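Local coordinates for protein tannase (Fusobacterium nucleatum subsp. nucleatum ATCC 25586, PDB 6YQ4) that hydrolyses gallotannins, most likely at their galloyl esters as an alpha/beta-hydrolase, and so gives the bacterium a detoxicant activity against these plant polyphenols, at residues 214-219 / 353-358; 112-117 / 137-142; 70-75 / 107-112. All coordinates share one frame; numbering follows the deposited sequence.

In the fold
All three contacts are buried, but they serve different parts of the fold. Interactions 2 and 3 meet at strand 110-114 and share A112: 70-75 / 107-112 pairs it with strand 73-76 inside the central sheet, and 112-117 / 137-142 packs its far end against helix 134-148. They touch where the F75 ring lies against P114. Interaction 1 stands on the other side of the chain's centre, about 28 Å between centres from interaction 2, and ties helix 212-223 to a loop. Their chemistry follows: main-chain pairing with apolar side chains in interaction 3, a salt bridge beside apolar packing in interaction 2, and a carboxylate holding loop amides in interaction 1.

Interaction 1 (214-219 / 353-358); sequences NADSAY and PPAFDS
The carboxylate of D216 receives two consecutive amides of the loop 353-358. F356 N donates to D216 OD1 at 2.6 Å, nearly straight at 167°, and D357 N to D216 OD2 at 3.0 Å. Both oxygens use their syn lone pairs, so the two peptide N-H groups approach the carboxylate side by side and fix its rotation. D216 OD1 also lies 2.8 Å from A355 N, but at too poor an angle to bond; that amide instead donates to a water, which in turn donates to D216 O and bridges helix and loop. Beside this polar centre, each segment lends an alanine methyl to a ring of the other. A215 CB sits over one face of the F356 ring, 3.7 Å from its centroid in a CH-pi contact, while D216 OD1 lies at the edge of that ring, in its plane. A355 CB lies over a face of Y219, 4.2 Å from its centroid. Y219 carries CG anti to its backbone N (chi1 -162°), which turns the ring to A355, and its hydroxyl is held by K445 O and K351 N. A cis peptide bond between P353 and P354 leads the loop into this site. D357 turns its carboxylate away from D216, 5.3 Å between their OD2 atoms, to N366, H378, F379 and T380, which may offset the repulsion. The ring of Y219 is close to, but not in contact with, residues arranged like a Ser-His-Asp triad. The loop thus lies on helix 212-223, whose A215 and A218 also rest on I451 of helix 450-461, while S217 and A218 pack on F272 of helix 259-279.

Interaction 2 (112-117 / 137-142); sequences AAPGAR and VDLKAA
D138 OD1 is gripped twice by R117. The backbone R117 N reaches it at 2.7 Å, almost straight (172°) and nearly in line with the C-O bond, while R117 NE donates to its syn lone pair at 2.9 Å. The arginine chain bends at chi3 (-84°), which brings the guanidinium round side-on: R117 NH2 meets D138 OD2 at 3.1 Å from above the carboxylate plane. The two flat groups are tilted by 41°, although both oxygens stay close to the guanidinium plane. D138 OD2 has a further donor in Q47 NE2, which probably eases the burial of this charge. Along the rest of the contact the chemistry is apolar. A116 CB lies 3.8 Å from D138 CB; L139 CD2 reaches P114 CG at 3.7 Å, the two side chains crossing at about a right angle, and A142 CB meets P114 CB at 3.8 Å. The F75 ring lies against P114 and A142, and L171 and L175 of helix 167-177 touch L139. The end of strand 110-114 is thus fastened to the helix that crosses over strand 73-76 to strand 160-163, the beta-alpha-beta crossover that in alpha/beta-hydrolases precedes the nucleophile elbow.

Interaction 3 (70-75 / 107-112); sequences NAPIFF and KGYVVA
P72, F74, V110 and A112 join strands 73-76 and 110-114 in parallel through three main-chain hydrogen bonds, and the axes of the short segments 73-75 and 110-112 are turned 30° against each other, consistent with the usual twist of a parallel sheet. V110 N donates to P72 O, F74 N to V110 O at 2.7 Å, and A112 N to F74 O at 3.0 Å. F74 thus spans V110 and A112 with both its polar backbone atoms, whereas I73 and F75 turn theirs to strand 160-163 and K159 just before it. On one face of the sheet I73 meets strand 110-114, its CG1 touching V110 and its CG2 4.1 Å from A112 CB; L146 of helix 134-148 packs on I73 and A112 there. The other face bears F74 and V111, packed against A104 of helix 100-106. This is a beta-alpha-beta unit of the alpha/beta-hydrolase sheet: strand 73-76, helix 100-106 and strand 110-114 follow one another, the second strand beside the first. Helix 100-106 ends in a Schellman motif at G108, whose positive phi (90°) turns the chain into the strand. G108 O lies 3.4 Å from A71 CB and accepts from Y57 OH. Y109 lays its ring obliquely against P72, CE2 3.4 Å from P72 CB, and its hydroxyl bonds to D490. F74 places CG anti to its backbone N (chi1 -177°), which carries the ring to F486; that phenylalanine also meets Y109 edge to face. F75 leans obliquely on A112 O, with CD1 3.4 Å from that oxygen. The side chain of I73 lies about 6 Å from the bound magnesium ion, and that of V110 about 5 Å from that of M153, which binds the metal.

Interaction 1 (214-219 / 353-358)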
ATOM      1  N   ASN A 214     -11.128  -1.215   9.724  1.00 23.96           N
ATOM      2  CA  ASN A 214     -12.372  -0.682   9.156  1.00 28.09           C
ATOM      3  C   ASN A 214     -12.659  -1.173   7.743  1.00 29.03           C
ATOM      4  O   ASN A 214     -13.694  -0.803   7.172  1.00 32.00           O
ATOM      5  CB  ASN A 214     -12.387   0.853   9.165  1.00 20.13           C
ATOM      6  CG  ASN A 214     -12.324   1.427  10.569  1.00 27.36           C
ATOM      7  OD1 ASN A 214     -13.255   1.255  11.356  1.00 30.47           O
ATOM      8  ND2 ASN A 214     -11.217   2.100  10.897  1.00 20.61           N
ATOM      9  N   ALA A 215     -11.794  -1.995   7.157  1.00 27.13           N
ATOM     10  CA  ALA A 215     -12.022  -2.401   5.773  1.00 22.64           C
ATOM     11  C   ALA A 215     -13.122  -3.457   5.601  1.00 24.64           C
ATOM     12  O   ALA A 215     -13.600  -3.639   4.472  1.00 22.90           O
ATOM     13  CB  ALA A 215     -10.716  -2.890   5.165  1.00 18.31           C
ATOM     14  N   ASP A 216     -13.555  -4.135   6.676  1.00 20.29           N
ATOM     15  CA  ASP A 216     -14.660  -5.095   6.570  1.00 22.72           C
ATOM     16  C   ASP A 216     -16.016  -4.413   6.382  1.00 27.90           C
ATOM     17  O   ASP A 216     -16.818  -4.833   5.537  1.00 28.24           O
ATOM     18  CB  ASP A 216     -14.706  -5.985   7.808  1.00 27.65           C
ATOM     19  CG  ASP A 216     -13.643  -7.060   7.787  1.00 40.66           C
ATOM     20  OD1 ASP A 216     -13.403  -7.644   6.698  1.00 37.21           O
ATOM     21  OD2 ASP A 216     -13.049  -7.311   8.860  1.00 41.57           O
ATOM     22  N   SER A 217     -16.333  -3.418   7.221  1.00 21.85           N
ATOM     23  CA  SER A 217     -17.592  -2.695   7.063  1.00 28.67           C
ATOM     24  C   SER A 217     -17.637  -1.952   5.737  1.00 27.82           C
ATOM     25  O   SER A 217     -18.685  -1.896   5.081  1.00 32.08           O
ATOM     26  CB  SER A 217     -17.799  -1.717   8.222  1.00 29.36           C
ATOM     27  OG  SER A 217     -16.721  -0.793   8.293  1.00 31.73           O
ATOM     28  N   ALA A 218     -16.516  -1.363   5.330  1.00 21.02           N
ATOM     29  CA  ALA A 218     -16.507  -0.635   4.072  1.00 25.93           C
ATOM     30  C   ALA A 218     -16.742  -1.579   2.904  1.00 24.90           C
ATOM     31  O   ALA A 218     -17.442  -1.230   1.942  1.00 25.50           O
ATOM     32  CB  ALA A 218     -15.192   0.129   3.911  1.00 21.48           C
ATOM     33  N   TYR A 219     -16.194  -2.791   2.985  1.00 25.51           N
ATOM     34  CA  TYR A 219     -16.328  -3.742   1.880  1.00 20.71           C
ATOM     35  C   TYR A 219     -17.763  -4.237   1.739  1.00 21.77           C
ATOM     36  O   TYR A 219     -18.241  -4.458   0.623  1.00 28.73           O
ATOM     37  CB  TYR A 219     -15.375  -4.910   2.097  1.00 20.42           C
ATOM     38  CG  TYR A 219     -15.088  -5.735   0.855  1.00 23.41           C
ATOM     39  CD1 TYR A 219     -15.857  -6.852   0.557  1.00 21.24           C
ATOM     40  CD2 TYR A 219     -14.080  -5.377  -0.029  1.00 19.72           C
ATOM     41  CE1 TYR A 219     -15.596  -7.624  -0.581  1.00 21.39           C
ATOM     42  CE2 TYR A 219     -13.808  -6.137  -1.168  1.00 32.49           C
ATOM     43  CZ  TYR A 219     -14.576  -7.270  -1.432  1.00 34.07           C
ATOM     44  OH  TYR A 219     -14.338  -8.044  -2.549  1.00 31.93           O
ATOM     45  N   PRO A 353     -17.352 -12.188   3.173  1.00 28.74           N
ATOM     46  CA  PRO A 353     -17.391 -11.429   4.428  1.00 32.10           C
ATOM     47  C   PRO A 353     -17.172 -12.324   5.635  1.00 29.64           C
ATOM     48  O   PRO A 353     -17.763 -13.408   5.725  1.00 27.64           O
ATOM     49  CB  PRO A 353     -18.814 -10.845   4.430  1.00 31.16           C
ATOM     50  CG  PRO A 353     -19.625 -11.888   3.714  1.00 35.39           C
ATOM     51  CD  PRO A 353     -18.704 -12.580   2.724  1.00 31.33           C
ATOM     52  N   PRO A 354     -16.392 -11.872   6.633  1.00 32.96           N
ATOM     53  CA  PRO A 354     -15.663 -10.592   6.654  1.00 35.60           C
ATOM     54  C   PRO A 354     -14.347 -10.662   5.872  1.00 36.50           C
ATOM     55  O   PRO A 354     -13.508 -11.504   6.144  1.00 40.98           O
ATOM     56  CB  PRO A 354     -15.400 -10.347   8.157  1.00 23.96           C
ATOM     57  CG  PRO A 354     -16.301 -11.318   8.881  1.00 27.24           C
ATOM     58  CD  PRO A 354     -16.452 -12.493   7.969  1.00 27.65           C
ATOM     59  N   ALA A 355     -14.175  -9.738   4.933  1.00 25.42           N
ATOM     60  CA  ALA A 355     -13.121  -9.843   3.927  1.00 29.89           C
ATOM     61  C   ALA A 355     -11.704  -9.790   4.513  1.00 34.08           C
ATOM     62  O   ALA A 355     -10.779 -10.355   3.922  1.00 34.63           O
ATOM     63  CB  ALA A 355     -13.306  -8.727   2.892  1.00 22.31           C
ATOM     64  N   PHE A 356     -11.497  -9.094   5.633  1.00 31.28           N
ATOM     65  CA  PHE A 356     -10.171  -8.934   6.225  1.00 28.38           C
ATOM     66  C   PHE A 356     -10.031  -9.628   7.575  1.00 34.64           C
ATOM     67  O   PHE A 356      -9.085 -10.405   7.767  1.00 36.93           O
ATOM     68  CB  PHE A 356      -9.819  -7.437   6.340  1.00 35.44           C
ATOM     69  CG  PHE A 356      -9.752  -6.748   5.007  1.00 35.90           C
ATOM     70  CD1 PHE A 356     -10.910  -6.257   4.409  1.00 27.83           C
ATOM     71  CD2 PHE A 356      -8.558  -6.652   4.321  1.00 25.48           C
ATOM     72  CE1 PHE A 356     -10.877  -5.681   3.172  1.00 19.12           C
ATOM     73  CE2 PHE A 356      -8.518  -6.058   3.075  1.00 32.66           C
ATOM     74  CZ  PHE A 356      -9.682  -5.565   2.500  1.00 30.34           C
ATOM     75  N   ASP A 357     -10.947  -9.401   8.527  1.00 25.12           N
ATOM     76  CA  ASP A 357     -10.907 -10.130   9.802  1.00 29.79           C
ATOM     77  C   ASP A 357     -11.874 -11.319   9.748  1.00 37.49           C
ATOM     78  O   ASP A 357     -13.019 -11.238  10.225  1.00 35.22           O
ATOM     79  CB  ASP A 357     -11.213  -9.213  10.981  1.00 23.34           C
ATOM     80  CG  ASP A 357     -10.834  -9.855  12.310  1.00 34.75           C
ATOM     81  OD1 ASP A 357     -10.357 -11.016  12.243  1.00 36.87           O
ATOM     82  OD2 ASP A 357     -10.987  -9.225  13.397  1.00 25.06           O
ATOM     83  N   SER A 358     -11.393 -12.443   9.187  1.00 30.65           N
ATOM     84  CA  SER A 358     -12.189 -13.669   9.059  1.00 33.25           C
ATOM     85  C   SER A 358     -12.495 -14.302  10.408  1.00 32.68           C
ATOM     86  O   SER A 358     -11.690 -14.252  11.337  1.00 33.87           O
ATOM     87  CB  SER A 358     -11.469 -14.725   8.213  1.00 39.91           C
ATOM     88  OG  SER A 358     -10.764 -14.152   7.143  1.00 50.01           O
TER
HETATM   89  O   HOH W   1     -16.328  -7.623   4.713  1.00 29.85           O

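Interaction 2 (112-117 / 137-142)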
ATOM      1  N   ALA A 112      17.289   3.512  -3.796  1.00 25.22           N
ATOM      2  CA  ALA A 112      17.522   2.740  -2.582  1.00 27.97           C
ATOM      3  C   ALA A 112      16.286   1.878  -2.400  1.00 28.89           C
ATOM      4  O   ALA A 112      15.181   2.405  -2.240  1.00 30.61           O
ATOM      5  CB  ALA A 112      17.768   3.636  -1.371  1.00 30.88           C
ATOM      6  N   ALA A 113      16.468   0.563  -2.471  1.00 25.00           N
ATOM      7  CA  ALA A 113      15.361  -0.398  -2.490  1.00 29.66           C
ATOM      8  C   ALA A 113      15.504  -1.361  -1.315  1.00 33.75           C
ATOM      9  O   ALA A 113      16.289  -2.329  -1.389  1.00 26.06           O
ATOM     10  CB  ALA A 113      15.340  -1.167  -3.818  1.00 31.70           C
ATOM     11  N   PRO A 114      14.779  -1.152  -0.221  1.00 25.98           N
ATOM     12  CA  PRO A 114      14.960  -2.005   0.953  1.00 22.74           C
ATOM     13  C   PRO A 114      14.118  -3.266   0.880  1.00 30.87           C
ATOM     14  O   PRO A 114      12.979  -3.254   0.396  1.00 23.71           O
ATOM     15  CB  PRO A 114      14.460  -1.121   2.089  1.00 22.49           C
ATOM     16  CG  PRO A 114      13.300  -0.443   1.452  1.00 23.26           C
ATOM     17  CD  PRO A 114      13.721  -0.156   0.013  1.00 29.71           C
ATOM     18  N   GLY A 115      14.694  -4.369   1.390  1.00 25.50           N
ATOM     19  CA  GLY A 115      13.875  -5.470   1.827  1.00 22.65           C
ATOM     20  C   GLY A 115      13.290  -5.191   3.203  1.00 24.82           C
ATOM     21  O   GLY A 115      13.685  -4.245   3.888  1.00 25.56           O
ATOM     22  N   ALA A 116      12.340  -6.039   3.603  1.00 23.45           N
ATOM     23  CA  ALA A 116      11.639  -5.899   4.873  1.00 30.18           C
ATOM     24  C   ALA A 116      11.070  -7.251   5.275  1.00 27.70           C
ATOM     25  O   ALA A 116      10.710  -8.063   4.414  1.00 32.25           O
ATOM     26  CB  ALA A 116      10.511  -4.853   4.787  1.00 29.66           C
ATOM     27  N   ARG A 117      10.991  -7.482   6.589  1.00 26.51           N
ATOM     28  CA  ARG A 117      10.394  -8.707   7.107  1.00 28.07           C
ATOM     29  C   ARG A 117       8.894  -8.717   6.856  1.00 23.57           C
ATOM     30  O   ARG A 117       8.274  -7.694   6.577  1.00 26.19           O
ATOM     31  CB  ARG A 117      10.647  -8.867   8.607  1.00 26.05           C
ATOM     32  CG  ARG A 117      12.109  -8.906   9.027  1.00 30.22           C
ATOM     33  CD  ARG A 117      12.229  -8.795  10.541  1.00 26.78           C
ATOM     34  NE  ARG A 117      12.181  -7.400  10.965  1.00 29.68           N
ATOM     35  CZ  ARG A 117      11.929  -7.006  12.208  1.00 32.78           C
ATOM     36  NH1 ARG A 117      11.718  -7.908  13.155  1.00 28.06           N
ATOM     37  NH2 ARG A 117      11.903  -5.711  12.504  1.00 33.55           N
ATOM     38  N   VAL A 137       8.711  -1.046  10.620  1.00 38.47           N
ATOM     39  CA  VAL A 137       9.939  -0.726  11.337  1.00 27.39           C
ATOM     40  C   VAL A 137      11.148  -0.875  10.423  1.00 30.30           C
ATOM     41  O   VAL A 137      12.072  -0.053  10.454  1.00 37.10           O
ATOM     42  CB  VAL A 137      10.055  -1.603  12.591  1.00 33.43           C
ATOM     43  CG1 VAL A 137      11.489  -1.545  13.158  1.00 25.99           C
ATOM     44  CG2 VAL A 137       9.021  -1.171  13.623  1.00 24.78           C
ATOM     45  N   ASP A 138      11.144  -1.893   9.558  1.00 30.83           N
ATOM     46  CA  ASP A 138      12.280  -2.090   8.662  1.00 23.49           C
ATOM     47  C   ASP A 138      12.402  -0.934   7.674  1.00 31.68           C
ATOM     48  O   ASP A 138      13.500  -0.402   7.466  1.00 26.07           O
ATOM     49  CB  ASP A 138      12.158  -3.436   7.929  1.00 37.47           C
ATOM     50  CG  ASP A 138      12.397  -4.658   8.857  1.00 37.10           C
ATOM     51  OD1 ASP A 138      11.968  -5.783   8.516  1.00 38.52           O
ATOM     52  OD2 ASP A 138      13.016  -4.508   9.931  1.00 35.49           O
ATOM     53  N   LEU A 139      11.275  -0.501   7.089  1.00 28.09           N
ATOM     54  CA  LEU A 139      11.292   0.614   6.145  1.00 21.46           C
ATOM     55  C   LEU A 139      11.760   1.904   6.814  1.00 26.78           C
ATOM     56  O   LEU A 139      12.533   2.668   6.223  1.00 28.36           O
ATOM     57  CB  LEU A 139       9.896   0.814   5.531  1.00 24.96           C
ATOM     58  CG  LEU A 139       9.374  -0.292   4.613  1.00 31.14           C
ATOM     59  CD1 LEU A 139       8.277   0.212   3.694  1.00 28.60           C
ATOM     60  CD2 LEU A 139      10.511  -0.918   3.801  1.00 24.89           C
ATOM     61  N   LYS A 140      11.281   2.177   8.039  1.00 22.41           N
ATOM     62  CA  LYS A 140      11.763   3.338   8.785  1.00 23.27           C
ATOM     63  C   LYS A 140      13.263   3.248   9.018  1.00 28.48           C
ATOM     64  O   LYS A 140      13.999   4.212   8.786  1.00 34.75           O
ATOM     65  CB  LYS A 140      11.013   3.450  10.121  1.00 23.56           C
ATOM     66  CG  LYS A 140       9.563   3.916   9.972  1.00 22.64           C
ATOM     67  CD  LYS A 140       8.759   3.755  11.260  1.00 22.97           C
ATOM     68  CE  LYS A 140       7.376   4.370  11.078  1.00 33.10           C
ATOM     69  NZ  LYS A 140       7.431   5.882  10.983  1.00 27.54           N
ATOM     70  N   ALA A 141      13.732   2.070   9.433  1.00 38.49           N
ATOM     71  CA  ALA A 141      15.143   1.853   9.715  1.00 26.21           C
ATOM     72  C   ALA A 141      16.013   2.049   8.486  1.00 29.13           C
ATOM     73  O   ALA A 141      17.150   2.519   8.605  1.00 36.73           O
ATOM     74  CB  ALA A 141      15.328   0.449  10.268  1.00 26.66           C
ATOM     75  N   ALA A 142      15.521   1.691   7.301  1.00 25.19           N
ATOM     76  CA  ALA A 142      16.318   1.914   6.098  1.00 38.18           C
ATOM     77  C   ALA A 142      16.378   3.396   5.746  1.00 36.47           C
ATOM     78  O   ALA A 142      17.436   3.896   5.354  1.00 42.93           O
ATOM     79  CB  ALA A 142      15.778   1.095   4.922  1.00 33.42           C
TER

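Interaction 3 (70-75 / 107-112)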
ATOM      1  N   ASN A  70      21.900  16.424  -5.909  1.00 56.34           N
ATOM      2  CA  ASN A  70      20.579  16.920  -6.234  1.00 50.63           C
ATOM      3  C   ASN A  70      19.522  15.845  -6.254  1.00 45.77           C
ATOM      4  O   ASN A  70      18.368  16.120  -5.920  1.00 39.75           O
ATOM      5  CB  ASN A  70      20.616  17.545  -7.626  1.00 57.29           C
ATOM      6  CG  ASN A  70      19.728  18.687  -7.744  1.00 58.50           C
ATOM      7  OD1 ASN A  70      19.186  19.150  -6.751  1.00 68.91           O
ATOM      8  ND2 ASN A  70      19.567  19.186  -8.957  1.00 55.09           N
ATOM      9  N   ALA A  71      19.910  14.635  -6.634  1.00 45.80           N
ATOM     10  CA  ALA A  71      18.971  13.663  -7.161  1.00 41.03           C
ATOM     11  C   ALA A  71      17.990  13.218  -6.089  1.00 43.44           C
ATOM     12  O   ALA A  71      18.408  12.797  -5.007  1.00 49.37           O
ATOM     13  CB  ALA A  71      19.731  12.458  -7.709  1.00 43.57           C
ATOM     14  N   PRO A  72      16.693  13.289  -6.350  1.00 46.30           N
ATOM     15  CA  PRO A  72      15.730  12.576  -5.505  1.00 43.52           C
ATOM     16  C   PRO A  72      16.113  11.109  -5.361  1.00 39.55           C
ATOM     17  O   PRO A  72      16.770  10.523  -6.230  1.00 32.32           O
ATOM     18  CB  PRO A  72      14.403  12.733  -6.258  1.00 34.69           C
ATOM     19  CG  PRO A  72      14.596  13.880  -7.156  1.00 48.28           C
ATOM     20  CD  PRO A  72      16.059  13.984  -7.476  1.00 48.79           C
ATOM     21  N   ILE A  73      15.687  10.515  -4.249  1.00 35.92           N
ATOM     22  CA  ILE A  73      15.976   9.124  -3.927  1.00 26.39           C
ATOM     23  C   ILE A  73      14.670   8.359  -4.061  1.00 33.42           C
ATOM     24  O   ILE A  73      13.699   8.638  -3.341  1.00 29.81           O
ATOM     25  CB  ILE A  73      16.602   8.979  -2.526  1.00 26.62           C
ATOM     26  CG1 ILE A  73      17.955   9.700  -2.482  1.00 28.22           C
ATOM     27  CG2 ILE A  73      16.804   7.501  -2.143  1.00 27.36           C
ATOM     28  CD1 ILE A  73      18.696   9.548  -1.174  1.00 28.74           C
ATOM     29  N   PHE A  74      14.636   7.420  -5.013  1.00 31.74           N
ATOM     30  CA  PHE A  74      13.466   6.593  -5.267  1.00 28.85           C
ATOM     31  C   PHE A  74      13.542   5.360  -4.371  1.00 32.02           C
ATOM     32  O   PHE A  74      14.515   4.597  -4.438  1.00 34.28           O
ATOM     33  CB  PHE A  74      13.397   6.206  -6.745  1.00 30.39           C
ATOM     34  CG  PHE A  74      12.166   5.403  -7.115  1.00 32.66           C
ATOM     35  CD1 PHE A  74      10.899   5.988  -7.075  1.00 28.09           C
ATOM     36  CD2 PHE A  74      12.277   4.073  -7.513  1.00 27.91           C
ATOM     37  CE1 PHE A  74       9.761   5.259  -7.417  1.00 28.15           C
ATOM     38  CE2 PHE A  74      11.137   3.328  -7.856  1.00 36.54           C
ATOM     39  CZ  PHE A  74       9.864   3.927  -7.797  1.00 29.33           C
ATOM     40  N   PHE A  75      12.501   5.157  -3.561  1.00 35.96           N
ATOM     41  CA  PHE A  75      12.482   4.198  -2.454  1.00 32.78           C
ATOM     42  C   PHE A  75      11.376   3.147  -2.634  1.00 25.92           C
ATOM     43  O   PHE A  75      10.374   3.161  -1.906  1.00 19.88           O
ATOM     44  CB  PHE A  75      12.312   4.992  -1.155  1.00 25.96           C
ATOM     45  CG  PHE A  75      12.580   4.212   0.100  1.00 26.79           C
ATOM     46  CD1 PHE A  75      13.887   3.942   0.505  1.00 34.96           C
ATOM     47  CD2 PHE A  75      11.533   3.772   0.901  1.00 28.12           C
ATOM     48  CE1 PHE A  75      14.145   3.200   1.669  1.00 30.88           C
ATOM     49  CE2 PHE A  75      11.785   3.050   2.079  1.00 31.30           C
ATOM     50  CZ  PHE A  75      13.090   2.765   2.456  1.00 32.57           C
ATOM     51  N   LYS A 107      15.910   8.260 -15.450  1.00 42.71           N
ATOM     52  CA  LYS A 107      15.505   9.628 -15.158  1.00 42.48           C
ATOM     53  C   LYS A 107      16.456  10.339 -14.200  1.00 39.27           C
ATOM     54  O   LYS A 107      16.193  11.488 -13.831  1.00 45.51           O
ATOM     55  CB  LYS A 107      14.080   9.636 -14.583  1.00 40.07           C
ATOM     56  CG  LYS A 107      12.997   9.410 -15.631  1.00 41.63           C
ATOM     57  CD  LYS A 107      13.057  10.535 -16.675  1.00 52.38           C
ATOM     58  CE  LYS A 107      12.486  10.105 -18.012  1.00 47.81           C
ATOM     59  NZ  LYS A 107      11.194   9.419 -17.799  1.00 50.61           N
ATOM     60  N   GLY A 108      17.531   9.690 -13.765  1.00 34.23           N
ATOM     61  CA  GLY A 108      18.505  10.354 -12.921  1.00 36.97           C
ATOM     62  C   GLY A 108      18.278  10.264 -11.425  1.00 41.74           C
ATOM     63  O   GLY A 108      18.937  10.998 -10.680  1.00 40.64           O
ATOM     64  N   TYR A 109      17.371   9.401 -10.962  1.00 30.57           N
ATOM     65  CA  TYR A 109      17.182   9.181  -9.530  1.00 36.79           C
ATOM     66  C   TYR A 109      18.238   8.238  -8.969  1.00 37.99           C
ATOM     67  O   TYR A 109      18.687   7.306  -9.640  1.00 46.65           O
ATOM     68  CB  TYR A 109      15.797   8.590  -9.236  1.00 33.87           C
ATOM     69  CG  TYR A 109      14.677   9.516  -9.584  1.00 37.94           C
ATOM     70  CD1 TYR A 109      14.260   9.667 -10.897  1.00 43.79           C
ATOM     71  CD2 TYR A 109      14.055  10.266  -8.611  1.00 46.95           C
ATOM     72  CE1 TYR A 109      13.246  10.547 -11.229  1.00 48.04           C
ATOM     73  CE2 TYR A 109      13.035  11.153  -8.937  1.00 56.80           C
ATOM     74  CZ  TYR A 109      12.638  11.286 -10.242  1.00 54.57           C
ATOM     75  OH  TYR A 109      11.627  12.159 -10.556  1.00 61.51           O
ATOM     76  N   VAL A 110      18.627   8.480  -7.726  1.00 34.64           N
ATOM     77  CA  VAL A 110      19.273   7.442  -6.938  1.00 31.73           C
ATOM     78  C   VAL A 110      18.201   6.465  -6.462  1.00 33.40           C
ATOM     79  O   VAL A 110      17.085   6.855  -6.102  1.00 35.62           O
ATOM     80  CB  VAL A 110      20.060   8.053  -5.765  1.00 34.43           C
ATOM     81  CG1 VAL A 110      20.366   6.988  -4.713  1.00 36.59           C
ATOM     82  CG2 VAL A 110      21.348   8.674  -6.258  1.00 31.84           C
ATOM     83  N   VAL A 111      18.515   5.178  -6.494  1.00 37.97           N
ATOM     84  CA  VAL A 111      17.565   4.144  -6.112  1.00 32.43           C
ATOM     85  C   VAL A 111      18.081   3.459  -4.862  1.00 28.68           C
ATOM     86  O   VAL A 111      19.192   2.914  -4.859  1.00 27.39           O
ATOM     87  CB  VAL A 111      17.349   3.132  -7.239  1.00 31.86           C
ATOM     88  CG1 VAL A 111      16.468   1.981  -6.740  1.00 25.30           C
ATOM     89  CG2 VAL A 111      16.722   3.828  -8.432  1.00 30.17           C
ATOM     90  N   ALA A 112      17.289   3.512  -3.796  1.00 25.22           N
ATOM     91  CA  ALA A 112      17.522   2.740  -2.582  1.00 27.97           C
ATOM     92  C   ALA A 112      16.286   1.878  -2.400  1.00 28.89           C
ATOM     93  O   ALA A 112      15.181   2.405  -2.240  1.00 30.61           O
ATOM     94  CB  ALA A 112      17.768   3.636  -1.371  1.00 30.88           C
TER